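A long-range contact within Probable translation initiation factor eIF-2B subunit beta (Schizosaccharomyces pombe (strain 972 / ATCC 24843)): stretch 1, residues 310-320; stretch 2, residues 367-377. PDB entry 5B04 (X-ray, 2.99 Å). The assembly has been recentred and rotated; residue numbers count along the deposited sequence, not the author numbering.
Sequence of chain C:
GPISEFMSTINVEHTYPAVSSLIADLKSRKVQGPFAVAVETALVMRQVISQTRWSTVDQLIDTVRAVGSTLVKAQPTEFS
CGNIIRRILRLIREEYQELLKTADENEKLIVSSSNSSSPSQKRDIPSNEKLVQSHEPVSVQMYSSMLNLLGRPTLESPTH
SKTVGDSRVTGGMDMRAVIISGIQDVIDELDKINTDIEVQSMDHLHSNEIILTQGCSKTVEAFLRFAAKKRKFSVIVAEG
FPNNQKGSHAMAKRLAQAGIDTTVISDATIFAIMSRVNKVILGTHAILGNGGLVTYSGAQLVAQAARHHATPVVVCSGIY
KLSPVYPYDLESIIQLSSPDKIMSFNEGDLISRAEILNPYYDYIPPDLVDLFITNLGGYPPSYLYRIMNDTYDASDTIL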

# COMPACT_ATOMS: atom_id res chain seq x y z
N ALA C 310 -2.86 -1.23 -1.37
CA ALA C 310 -1.77 -1.39 -2.34
C ALA C 310 -0.94 -2.64 -2.08
O ALA C 310 0.28 -2.62 -2.22
CB ALA C 310 -0.89 -0.15 -2.36
N THR C 311 -1.60 -3.72 -1.69
CA THR C 311 -0.93 -4.98 -1.43
C THR C 311 -1.07 -5.93 -2.62
O THR C 311 -2.17 -6.15 -3.12
CB THR C 311 -1.49 -5.67 -0.17
OG1 THR C 311 -1.34 -4.80 0.96
CG2 THR C 311 -0.75 -6.98 0.11
N PRO C 312 0.06 -6.48 -3.10
CA PRO C 312 0.10 -7.40 -4.24
C PRO C 312 -0.76 -8.65 -4.03
O PRO C 312 -0.76 -9.23 -2.95
CB PRO C 312 1.58 -7.78 -4.34
CG PRO C 312 2.30 -6.64 -3.72
CD PRO C 312 1.42 -6.17 -2.61
N VAL C 313 -1.47 -9.06 -5.08
CA VAL C 313 -2.27 -10.28 -5.04
C VAL C 313 -1.64 -11.34 -5.93
O VAL C 313 -1.56 -11.18 -7.15
CB VAL C 313 -3.72 -10.03 -5.49
CG1 VAL C 313 -4.46 -11.34 -5.66
CG2 VAL C 313 -4.44 -9.13 -4.49
N VAL C 314 -1.19 -12.43 -5.31
CA VAL C 314 -0.58 -13.53 -6.05
C VAL C 314 -1.52 -14.73 -6.08
O VAL C 314 -2.20 -15.03 -5.09
CB VAL C 314 0.76 -13.95 -5.43
CG1 VAL C 314 1.58 -14.75 -6.43
CG2 VAL C 314 1.53 -12.72 -4.98
N VAL C 315 -1.56 -15.42 -7.21
CA VAL C 315 -2.43 -16.59 -7.36
C VAL C 315 -1.64 -17.82 -7.77
O VAL C 315 -0.97 -17.83 -8.80
CB VAL C 315 -3.54 -16.33 -8.40
CG1 VAL C 315 -4.41 -17.57 -8.57
CG2 VAL C 315 -4.39 -15.13 -7.98
N CYS C 316 -1.74 -18.87 -6.96
CA CYS C 316 -1.08 -20.14 -7.26
C CYS C 316 -2.09 -21.13 -7.84
O CYS C 316 -3.02 -21.54 -7.15
CB CYS C 316 -0.42 -20.71 -6.01
SG CYS C 316 0.83 -19.64 -5.27
N SER C 317 -1.88 -21.52 -9.09
CA SER C 317 -2.81 -22.42 -9.77
C SER C 317 -2.16 -23.18 -10.91
O SER C 317 -1.32 -22.65 -11.63
CB SER C 317 -4.01 -21.63 -10.30
OG SER C 317 -4.92 -22.48 -10.97
N GLY C 318 -2.56 -24.44 -11.07
CA GLY C 318 -2.11 -25.24 -12.20
C GLY C 318 -2.77 -24.76 -13.47
O GLY C 318 -3.88 -24.23 -13.44
N ILE C 319 -2.10 -24.94 -14.60
CA ILE C 319 -2.60 -24.45 -15.88
C ILE C 319 -3.86 -25.18 -16.35
O ILE C 319 -4.52 -24.75 -17.29
CB ILE C 319 -1.53 -24.55 -16.99
CG1 ILE C 319 -0.61 -25.75 -16.75
CG2 ILE C 319 -0.70 -23.28 -17.04
CD1 ILE C 319 -1.22 -27.11 -17.06
N TYR C 320 -4.18 -26.29 -15.69
CA TYR C 320 -5.35 -27.08 -16.07
C TYR C 320 -6.64 -26.40 -15.62
O TYR C 320 -7.73 -26.78 -16.05
CB TYR C 320 -5.27 -28.49 -15.49
CG TYR C 320 -5.50 -28.58 -14.00
CD1 TYR C 320 -4.48 -28.30 -13.10
CD2 TYR C 320 -6.74 -28.96 -13.49
CE1 TYR C 320 -4.69 -28.39 -11.73
CE2 TYR C 320 -6.95 -29.04 -12.13
CZ TYR C 320 -5.93 -28.76 -11.26
OH TYR C 320 -6.14 -28.85 -9.90
N ASP C 367 -7.94 -7.72 -13.29
CA ASP C 367 -7.10 -6.57 -12.99
C ASP C 367 -6.64 -6.52 -11.54
O ASP C 367 -5.83 -5.67 -11.17
CB ASP C 367 -7.83 -5.27 -13.35
CG ASP C 367 -8.13 -5.16 -14.83
OD1 ASP C 367 -7.47 -5.87 -15.62
OD2 ASP C 367 -9.01 -4.36 -15.20
N LEU C 368 -7.16 -7.42 -10.71
CA LEU C 368 -6.81 -7.45 -9.30
C LEU C 368 -5.76 -8.52 -8.99
O LEU C 368 -5.38 -8.70 -7.83
CB LEU C 368 -8.05 -7.67 -8.43
CG LEU C 368 -9.07 -6.52 -8.41
CD1 LEU C 368 -10.02 -6.68 -7.24
CD2 LEU C 368 -8.36 -5.18 -8.37
N VAL C 369 -5.30 -9.21 -10.02
CA VAL C 369 -4.25 -10.20 -9.85
C VAL C 369 -2.93 -9.68 -10.42
O VAL C 369 -2.84 -9.38 -11.61
CB VAL C 369 -4.60 -11.54 -10.53
CG1 VAL C 369 -3.43 -12.51 -10.41
CG2 VAL C 369 -5.85 -12.13 -9.92
N ASP C 370 -1.92 -9.57 -9.56
CA ASP C 370 -0.62 -9.06 -9.98
C ASP C 370 0.23 -10.15 -10.62
O ASP C 370 0.89 -9.92 -11.63
CB ASP C 370 0.12 -8.45 -8.79
CG ASP C 370 -0.54 -7.19 -8.28
OD1 ASP C 370 -0.34 -6.12 -8.89
OD2 ASP C 370 -1.25 -7.27 -7.25
N LEU C 371 0.21 -11.34 -10.03
CA LEU C 371 1.06 -12.43 -10.49
C LEU C 371 0.38 -13.79 -10.38
O LEU C 371 -0.25 -14.11 -9.37
CB LEU C 371 2.36 -12.44 -9.69
CG LEU C 371 3.35 -13.57 -10.01
CD1 LEU C 371 3.86 -13.43 -11.44
CD2 LEU C 371 4.49 -13.58 -9.02
N PHE C 372 0.51 -14.59 -11.43
CA PHE C 372 0.05 -15.97 -11.41
C PHE C 372 1.22 -16.93 -11.23
O PHE C 372 2.14 -16.95 -12.05
CB PHE C 372 -0.71 -16.32 -12.69
CG PHE C 372 -2.12 -15.81 -12.72
CD1 PHE C 372 -3.13 -16.47 -12.05
CD2 PHE C 372 -2.44 -14.68 -13.45
CE1 PHE C 372 -4.43 -16.00 -12.08
CE2 PHE C 372 -3.74 -14.20 -13.49
CZ PHE C 372 -4.74 -14.87 -12.81
N ILE C 373 1.20 -17.70 -10.15
CA ILE C 373 2.19 -18.75 -9.95
C ILE C 373 1.65 -20.07 -10.49
O ILE C 373 0.71 -20.64 -9.93
CB ILE C 373 2.57 -18.91 -8.47
CG1 ILE C 373 3.31 -17.67 -7.97
CG2 ILE C 373 3.45 -20.15 -8.27
CD1 ILE C 373 4.68 -17.49 -8.58
N THR C 374 2.24 -20.56 -11.58
CA THR C 374 1.78 -21.78 -12.21
C THR C 374 2.89 -22.81 -12.31
O THR C 374 4.05 -22.53 -12.00
CB THR C 374 1.22 -21.52 -13.62
OG1 THR C 374 2.29 -21.13 -14.49
CG2 THR C 374 0.17 -20.41 -13.58
N ASN C 375 2.54 -24.02 -12.76
CA ASN C 375 3.53 -25.07 -12.98
C ASN C 375 4.35 -24.80 -14.23
O ASN C 375 5.35 -25.47 -14.49
CB ASN C 375 2.86 -26.43 -13.06
CG ASN C 375 1.66 -26.44 -13.99
OD1 ASN C 375 0.83 -25.53 -13.95
ND2 ASN C 375 1.57 -27.46 -14.84
N LEU C 376 3.92 -23.81 -15.01
CA LEU C 376 4.67 -23.36 -16.18
C LEU C 376 5.56 -22.18 -15.81
O LEU C 376 6.40 -21.75 -16.60
CB LEU C 376 3.73 -22.98 -17.32
CG LEU C 376 3.37 -24.07 -18.34
CD1 LEU C 376 2.88 -25.34 -17.67
CD2 LEU C 376 2.34 -23.54 -19.33
N GLY C 377 5.37 -21.66 -14.60
CA GLY C 377 6.15 -20.54 -14.12
C GLY C 377 5.28 -19.35 -13.72
O GLY C 377 4.06 -19.45 -13.68

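The two stretches pair as neighbouring parallel β-strands, with a side-chain carboxylate and a side-chain amide extending the hydrogen bonding beyond the paired segment. Val 314, Val 315 and Cys 316 lie beside Leu 371, Phe 372 and Ile 373, and the strand directions differ by 21°.

The backbone ladder alternates as parallel pairing requires. Val 315 N donates to Leu 371 O at 2.8 Å, and Ile 373 N donates to Val 315 O at 2.6 Å. Ser 317 N then donates to Ile 373 O at 2.9 Å. At the start of the ladder, Val 313 O accepts from Asp 370 N at 2.9 Å and, weakly, from Leu 371 N at 3.4 Å. Val 313 N is taken by the carboxylate of Asp 370, with OD2 at 2.8 Å and a nearly straight geometry. Asp 370 suits this place because its side chain points toward stretch 1 and supplies an acceptor.

Asn 375 does a similar job past the strands. It lies within the type I turn from Thr 374 to Gly 377, and its OD1 accepts from Ile 319 N at 3.1 Å.

The paired residues are buried, and apolar contacts form on both faces of the pair. On one, Val 314 CG1 packs 3.7 Å from Ile 373 CG1 and 4.1 Å from Leu 371 CD2. Cys 316 SG lies 3.7 Å from Ile 373 CB on this same face. On the other, Val 315 CB meets Phe 372 CD1 at 3.7 Å, and Val 315 CG2 meets Val 369 CG1 at 3.7 Å. The valine, leucine, isoleucine and phenylalanine side chains suit these buried places because they pack without needing polar partners.

Ile 319 points toward stretch 2, where its CG1 touches Leu 376 CD1 at 3.6 Å. The contact buries 700 Å² in total, counting both sides.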